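Ribonuclease P protein component 3 (Thermococcus kodakarensis KOD1, PDB 3WYZ) probably serves as a protein subunit of ribonuclease P, the RNA-protein enzyme that cleaves the 5' extensions from tRNA precursors. Local coordinates at residues V35-V41 with K64-V70. Residues are numbered along the deposited sequence.
Sequences VFTKKLV and KVALLLV
Residues 35-41 run parallel to strand 65-70, with axes 4.5 Å apart at closest approach and a crossing angle of -29°; both are extended (phi -78 to -133°, psi 110 to 153°). The register steps evenly from Val35 opposite Lys64 to Val41 opposite Val70, with CA-CA separations of 4.5 to 5.1 Å. Only the even-numbered residues of 35-41 form backbone hydrogen bonds across: Phe36 N to Lys64 O (3.1 Å), Ala66 N to Phe36 O (2.8 Å), Lys38 N to Ala66 O (2.9 Å), Leu68 N to Lys38 O (3.0 Å), Leu40 N to Leu68 O (2.8 Å) and Val70 N to Leu40 O (3.0 Å). Val35 and Thr37 instead hydrogen-bond through their backbones to strand 14-18, as expected inside a parallel sheet. Helix 48-62 links the two strands in a beta-alpha-beta unit of the TIM barrel-like fold, and packs on the face carrying Phe36, Lys38 and Val65. Leu40, the residue most covered here, lies on that same face; with chi1 t and chi2 p, its CD2 sits 3.8 Å from both Leu67 CD1 and Leu69 CD2. The other face, turned to the barrel interior, holds Leu68 and Val70. Leu68 CB lies 3.5 Å from Thr37 CG2, and its t, p rotamer puts CD2 4.1 Å from Lys39 CG, while Tyr90 of strand 88-92 also touches it. Val70, chi1 m, meets Val41 through their CG2 atoms at 3.5 Å. Polar ends on this face look to other strands and loops: Thr37 OG1 hydrogen-bonds Asp17, and Lys39, extended through four t torsions, forms a salt bridge with Glu180.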
ATOM      1  N   VAL A  35      -8.590  -3.663   5.532  1.00 42.75           N
ATOM      2  CA  VAL A  35      -8.038  -4.739   4.724  1.00 42.74           C
ATOM      3  C   VAL A  35      -6.884  -5.409   5.478  1.00 41.86           C
ATOM      4  O   VAL A  35      -5.943  -4.740   5.886  1.00 40.80           O
ATOM      5  CB  VAL A  35      -7.534  -4.196   3.373  1.00 43.39           C
ATOM      6  CG1 VAL A  35      -6.921  -5.310   2.530  1.00 44.39           C
ATOM      7  CG2 VAL A  35      -8.665  -3.499   2.617  1.00 42.82           C
ATOM      8  N   PHE A  36      -6.973  -6.721   5.677  1.00 41.91           N
ATOM      9  CA  PHE A  36      -5.888  -7.483   6.281  1.00 42.23           C
ATOM     10  C   PHE A  36      -4.900  -7.933   5.209  1.00 41.95           C
ATOM     11  O   PHE A  36      -5.278  -8.583   4.238  1.00 43.72           O
ATOM     12  CB  PHE A  36      -6.419  -8.701   7.038  1.00 44.14           C
ATOM     13  CG  PHE A  36      -5.339  -9.497   7.722  1.00 44.62           C
ATOM     14  CD1 PHE A  36      -4.668 -10.511   7.043  1.00 45.44           C
ATOM     15  CD2 PHE A  36      -4.988  -9.226   9.033  1.00 44.69           C
ATOM     16  CE1 PHE A  36      -3.667 -11.238   7.665  1.00 45.89           C
ATOM     17  CE2 PHE A  36      -3.991  -9.949   9.662  1.00 45.85           C
ATOM     18  CZ  PHE A  36      -3.330 -10.958   8.977  1.00 44.66           C
ATOM     19  N   THR A  37      -3.631  -7.589   5.392  1.00 41.21           N
ATOM     20  CA  THR A  37      -2.593  -7.910   4.424  1.00 42.15           C
ATOM     21  C   THR A  37      -1.744  -9.092   4.898  1.00 44.59           C
ATOM     22  O   THR A  37      -1.193  -9.073   6.001  1.00 42.69           O
ATOM     23  CB  THR A  37      -1.684  -6.690   4.183  1.00 41.69           C
ATOM     24  OG1 THR A  37      -2.468  -5.605   3.660  1.00 40.38           O
ATOM     25  CG2 THR A  37      -0.570  -7.033   3.204  1.00 41.56           C
ATOM     26  N   LYS A  38      -1.664 -10.126   4.067  1.00 48.34           N
ATOM     27  CA  LYS A  38      -0.778 -11.253   4.324  1.00 53.11           C
ATOM     28  C   LYS A  38       0.558 -10.977   3.644  1.00 51.84           C
ATOM     29  O   LYS A  38       0.627 -10.847   2.423  1.00 51.75           O
ATOM     30  CB  LYS A  38      -1.382 -12.552   3.787  1.00 56.79           C
ATOM     31  CG  LYS A  38      -0.540 -13.791   4.060  1.00 59.61           C
ATOM     32  CD  LYS A  38      -0.905 -14.932   3.123  1.00 62.28           C
ATOM     33  CE  LYS A  38      -0.113 -16.194   3.439  1.00 64.23           C
ATOM     34  NZ  LYS A  38       1.351 -16.037   3.224  1.00 67.61           N
ATOM     35  N   LYS A  39       1.612 -10.881   4.443  1.00 54.12           N
ATOM     36  CA  LYS A  39       2.953 -10.644   3.931  1.00 57.64           C
ATOM     37  C   LYS A  39       3.505 -11.952   3.370  1.00 59.98           C
ATOM     38  O   LYS A  39       3.441 -12.991   4.030  1.00 63.37           O
ATOM     39  CB  LYS A  39       3.844 -10.098   5.045  1.00 59.33           C
ATOM     40  CG  LYS A  39       5.136  -9.461   4.563  1.00 63.03           C
ATOM     41  CD  LYS A  39       5.721  -8.549   5.631  1.00 64.65           C
ATOM     42  CE  LYS A  39       7.063  -7.981   5.206  1.00 66.58           C
ATOM     43  NZ  LYS A  39       7.564  -6.957   6.163  1.00 68.66           N
ATOM     44  N   LEU A  40       4.032 -11.900   2.150  1.00 61.51           N
ATOM     45  CA  LEU A  40       4.451 -13.104   1.437  1.00 62.20           C
ATOM     46  C   LEU A  40       5.836 -12.963   0.801  1.00 62.45           C
ATOM     47  O   LEU A  40       6.008 -12.234  -0.176  1.00 58.26           O
ATOM     48  CB  LEU A  40       3.417 -13.442   0.367  1.00 64.56           C
ATOM     49  CG  LEU A  40       3.658 -14.693  -0.475  1.00 66.44           C
ATOM     50  CD1 LEU A  40       3.975 -15.897   0.407  1.00 69.32           C
ATOM     51  CD2 LEU A  40       2.449 -14.969  -1.357  1.00 67.66           C
ATOM     52  N   VAL A  41       6.807 -13.687   1.359  1.00 66.53           N
ATOM     53  CA  VAL A  41       8.194 -13.662   0.890  1.00 68.49           C
ATOM     54  C   VAL A  41       8.441 -14.834  -0.053  1.00 70.67           C
ATOM     55  O   VAL A  41       8.232 -15.987   0.325  1.00 75.25           O
ATOM     56  CB  VAL A  41       9.184 -13.747   2.066  1.00 70.50           C
ATOM     57  CG1 VAL A  41      10.596 -13.414   1.599  1.00 70.22           C
ATOM     58  CG2 VAL A  41       8.752 -12.819   3.202  1.00 70.61           C
ATOM     59  N   LYS A  64     -11.981  -8.771   3.939  1.00 53.25           N
ATOM     60  CA  LYS A  64     -11.154  -8.206   2.872  1.00 51.85           C
ATOM     61  C   LYS A  64      -9.693  -8.568   3.110  1.00 48.00           C
ATOM     62  O   LYS A  64      -9.162  -8.354   4.202  1.00 47.91           O
ATOM     63  CB  LYS A  64     -11.311  -6.687   2.817  1.00 53.59           C
ATOM     64  CG  LYS A  64     -12.722  -6.217   2.491  1.00 57.78           C
ATOM     65  CD  LYS A  64     -13.045  -6.466   1.031  1.00 61.35           C
ATOM     66  CE  LYS A  64     -14.415  -5.936   0.626  1.00 63.50           C
ATOM     67  NZ  LYS A  64     -14.852  -6.351  -0.743  1.00 65.29           N
ATOM     68  N   VAL A  65      -9.045  -9.109   2.086  1.00 43.69           N
ATOM     69  CA  VAL A  65      -7.675  -9.585   2.208  1.00 44.41           C
ATOM     70  C   VAL A  65      -6.808  -9.047   1.073  1.00 43.76           C
ATOM     71  O   VAL A  65      -7.213  -9.062  -0.094  1.00 43.41           O
ATOM     72  CB  VAL A  65      -7.613 -11.137   2.230  1.00 45.21           C
ATOM     73  CG1 VAL A  65      -6.172 -11.626   2.272  1.00 46.51           C
ATOM     74  CG2 VAL A  65      -8.372 -11.683   3.433  1.00 44.67           C
ATOM     75  N   ALA A  66      -5.618  -8.566   1.430  1.00 44.53           N
ATOM     76  CA  ALA A  66      -4.605  -8.182   0.446  1.00 44.79           C
ATOM     77  C   ALA A  66      -3.399  -9.104   0.553  1.00 46.09           C
ATOM     78  O   ALA A  66      -3.118  -9.661   1.613  1.00 48.70           O
ATOM     79  CB  ALA A  66      -4.186  -6.747   0.654  1.00 43.68           C
ATOM     80  N   LEU A  67      -2.691  -9.262  -0.556  1.00 48.42           N
ATOM     81  CA  LEU A  67      -1.498 -10.085  -0.603  1.00 51.35           C
ATOM     82  C   LEU A  67      -0.291  -9.208  -0.926  1.00 51.96           C
ATOM     83  O   LEU A  67      -0.208  -8.639  -2.020  1.00 58.56           O
ATOM     84  CB  LEU A  67      -1.673 -11.168  -1.662  1.00 54.08           C
ATOM     85  CG  LEU A  67      -0.648 -12.299  -1.677  1.00 57.75           C
ATOM     86  CD1 LEU A  67      -0.748 -13.142  -0.412  1.00 58.37           C
ATOM     87  CD2 LEU A  67      -0.862 -13.152  -2.919  1.00 59.06           C
ATOM     88  N   LEU A  68       0.636  -9.095   0.020  1.00 49.53           N
ATOM     89  CA  LEU A  68       1.831  -8.273  -0.169  1.00 49.77           C
ATOM     90  C   LEU A  68       3.023  -9.130  -0.579  1.00 49.46           C
ATOM     91  O   LEU A  68       3.545  -9.907   0.224  1.00 47.68           O
ATOM     92  CB  LEU A  68       2.156  -7.488   1.105  1.00 48.35           C
ATOM     93  CG  LEU A  68       3.456  -6.673   1.078  1.00 50.16           C
ATOM     94  CD1 LEU A  68       3.360  -5.524   0.090  1.00 51.13           C
ATOM     95  CD2 LEU A  68       3.793  -6.166   2.469  1.00 50.27           C
ATOM     96  N   LEU A  69       3.455  -8.967  -1.826  1.00 50.32           N
ATOM     97  CA  LEU A  69       4.594  -9.703  -2.354  1.00 53.39           C
ATOM     98  C   LEU A  69       5.886  -8.942  -2.094  1.00 55.25           C
ATOM     99  O   LEU A  69       6.041  -7.801  -2.534  1.00 50.57           O
ATOM    100  CB  LEU A  69       4.441  -9.934  -3.861  1.00 53.81           C
ATOM    101  CG  LEU A  69       3.176 -10.635  -4.350  1.00 55.35           C
ATOM    102  CD1 LEU A  69       3.268 -10.851  -5.856  1.00 56.85           C
ATOM    103  CD2 LEU A  69       2.940 -11.954  -3.621  1.00 57.44           C
ATOM    104  N   VAL A  70       6.804  -9.578  -1.371  1.00 59.51           N
ATOM    105  CA  VAL A  70       8.160  -9.060  -1.217  1.00 63.24           C
ATOM    106  C   VAL A  70       9.116 -10.054  -1.888  1.00 65.03           C
ATOM    107  O   VAL A  70       9.163 -11.232  -1.531  1.00 63.32           O
ATOM    108  CB  VAL A  70       8.519  -8.793   0.264  1.00 64.88           C
ATOM    109  CG1 VAL A  70       7.388  -8.044   0.961  1.00 65.08           C
ATOM    110  CG2 VAL A  70       8.816 -10.074   1.021  1.00 66.67           C
TER